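Local coordinates for L-glyceraldehyde 3-phosphate reductase (Clostridium beijerinckii, PDB 6HG6), which probably acts as an NADPH-dependent aldehyde reductase of the aldo-keto reductase family, linked to detoxification of furfural, at residues Asn268-Asn273 / Asp319-Met324. Numbering follows the deposited sequence.
Sequences NNIALN and DEELMM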
loop_
_atom_site.group_PDB
_atom_site.type_symbol
_atom_site.label_atom_id
_atom_site.label_comp_id
_atom_site.label_asym_id
_atom_site.label_seq_id
_atom_site.Cartn_x
_atom_site.Cartn_y
_atom_site.Cartn_z
ATOM N N ASN A 268 1.243 20.639 12.009
ATOM C CA ASN A 268 0.864 21.443 10.826
ATOM C C ASN A 268 1.774 22.683 10.750
ATOM O O ASN A 268 2.036 23.147 9.628
ATOM C CB ASN A 268 -0.604 21.852 10.882
ATOM C CG ASN A 268 -1.019 22.621 9.654
ATOM O OD1 ASN A 268 -0.963 22.093 8.553
ATOM N ND2 ASN A 268 -1.440 23.855 9.854
ATOM N N ASN A 269 2.219 23.202 11.905
ATOM C CA ASN A 269 3.160 24.359 11.928
ATOM C C ASN A 269 4.507 23.921 11.333
ATOM O O ASN A 269 5.153 24.764 10.595
ATOM C CB ASN A 269 3.283 24.974 13.326
ATOM C CG ASN A 269 2.069 25.809 13.682
ATOM O OD1 ASN A 269 1.337 26.398 12.581
ATOM N ND2 ASN A 269 1.905 25.969 15.258
ATOM N N ILE A 270 4.957 22.703 11.655
ATOM C CA ILE A 270 6.225 22.172 11.077
ATOM C C ILE A 270 6.051 22.036 9.548
ATOM O O ILE A 270 6.993 22.433 8.759
ATOM C CB ILE A 270 6.629 20.858 11.756
ATOM C CG1 ILE A 270 6.862 21.089 13.250
ATOM C CG2 ILE A 270 7.838 20.260 11.076
ATOM C CD1 ILE A 270 7.000 19.839 14.050
ATOM N N ALA A 271 4.864 21.574 9.117
ATOM C CA ALA A 271 4.565 21.413 7.679
ATOM C C ALA A 271 4.569 22.784 6.991
ATOM O O ALA A 271 5.262 22.924 5.971
ATOM C CB ALA A 271 3.260 20.661 7.501
ATOM N N LEU A 272 3.892 23.794 7.547
ATOM C CA LEU A 272 3.809 25.128 6.905
ATOM C C LEU A 272 5.248 25.692 6.660
ATOM O O LEU A 272 5.556 26.174 5.432
ATOM C CB LEU A 272 3.011 26.128 7.768
ATOM C CG LEU A 272 1.498 25.907 7.881
ATOM C CD1 LEU A 272 0.848 26.983 8.722
ATOM C CD2 LEU A 272 0.825 25.867 6.518
ATOM N N ASN A 273 6.150 25.458 7.663
ATOM C CA ASN A 273 7.537 26.006 7.641
ATOM C C ASN A 273 8.326 25.337 6.508
ATOM O O ASN A 273 9.287 25.956 6.027
ATOM C CB ASN A 273 8.260 25.843 8.979
ATOM C CG ASN A 273 7.740 26.763 10.059
ATOM O OD1 ASN A 273 7.258 27.866 9.788
ATOM N ND2 ASN A 273 7.890 26.346 11.308
ATOM N N ASP A 319 17.433 17.256 11.560
ATOM C CA ASP A 319 17.410 16.520 12.858
ATOM C C ASP A 319 16.437 17.271 13.798
ATOM O O ASP A 319 15.680 16.597 14.539
ATOM C CB ASP A 319 18.836 16.322 13.406
ATOM C CG ASP A 319 19.711 15.378 12.574
ATOM O OD1 ASP A 319 19.165 14.489 11.916
ATOM O OD2 ASP A 319 20.948 15.562 12.567
ATOM N N GLU A 320 16.300 18.586 13.609
ATOM C CA GLU A 320 15.385 19.408 14.468
ATOM C C GLU A 320 13.890 19.061 14.153
ATOM O O GLU A 320 13.014 19.034 15.211
ATOM C CB GLU A 320 15.572 20.906 14.287
ATOM C CG GLU A 320 14.690 21.713 15.218
ATOM C CD GLU A 320 14.989 23.200 15.154
ATOM O OE1 GLU A 320 15.069 23.668 14.000
ATOM O OE2 GLU A 320 15.186 23.878 16.227
ATOM N N GLU A 321 13.579 18.991 12.814
ATOM C CA GLU A 321 12.172 18.696 12.441
ATOM C C GLU A 321 11.805 17.347 13.036
ATOM O O GLU A 321 10.681 17.213 13.558
ATOM C CB GLU A 321 11.957 18.683 10.928
ATOM C CG GLU A 321 11.976 20.055 10.312
ATOM C CD GLU A 321 12.019 20.096 8.794
ATOM O OE1 GLU A 321 12.552 19.192 8.195
ATOM O OE2 GLU A 321 11.554 21.081 8.229
ATOM N N LEU A 322 12.697 16.364 12.869
ATOM C CA LEU A 322 12.467 14.980 13.306
ATOM C C LEU A 322 12.303 14.887 14.822
ATOM O O LEU A 322 11.363 14.220 15.245
ATOM C CB LEU A 322 13.608 14.092 12.821
ATOM C CG LEU A 322 13.666 13.858 11.305
ATOM C CD1 LEU A 322 14.632 12.738 10.991
ATOM C CD2 LEU A 322 12.296 13.579 10.703
ATOM N N MET A 323 13.176 15.508 15.620
ATOM C CA MET A 323 13.041 15.385 17.091
ATOM C C MET A 323 11.755 16.105 17.541
ATOM O O MET A 323 11.146 15.652 18.588
ATOM C CB MET A 323 14.253 15.967 17.809
ATOM C CG MET A 323 14.165 17.431 17.934
ATOM S SD MET A 323 13.811 18.078 19.578
ATOM C CE MET A 323 13.038 16.698 20.406
ATOM N N MET A 324 11.313 17.148 16.788
ATOM C CA MET A 324 10.067 17.869 17.145
ATOM C C MET A 324 8.860 16.980 16.819
ATOM O O MET A 324 7.924 16.885 17.630
ATOM C CB MET A 324 9.959 19.184 16.379
ATOM C CG MET A 324 10.919 20.213 16.933
ATOM S SD MET A 324 10.814 21.690 15.645
ATOM C CE MET A 324 9.215 22.371 16.639
HETATM O O HOH W 1 9.615 22.706 9.507
#
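E321 is the first residue of 319-324 to meet the other helix, and it lies level with I270, their CA atoms 7.0 Å apart. Its aliphatic part does the touching: CG comes alongside I270 CG2 at 4.2 Å, a loose contact. Beyond it the carboxylate divides its work. OE2 takes a hydrogen bond from a water at 2.8 Å, and the same water donates to I270 O at 2.7 Å, so a single molecule bridges the carboxylate and a backbone carbonyl of the facing helix. OE1 forms a salt bridge with NH1 of R274, the residue that follows 268-273, so the two carboxylate oxygens have different partners on that side of the contact. The backbone N of E321 hydrogen-bonds to OG1 of T318, which directly precedes helix 319-329.

One turn further on, M324 supplies the closer apolar contact, with CB 3.8 Å from I270 CD1. With chi1 at -61°, I270 CG1 stands anti to the carbonyl carbon and CG2 anti to the backbone N; this directs CG2 to E321 and, through CG1, CD1 to M324. The thioether chain bends at chi3 (85°), leaving M324 CE 4.2 Å from I270 CD1.

I270 is buried, also touching I325, I328 and M281. The two helices run in roughly opposite senses; helix 258-273 lies between the last two barrel strands and helix 319-329 near the C-terminus, which matches the pair of extra helices that aldo-keto reductases add to the TIM barrel.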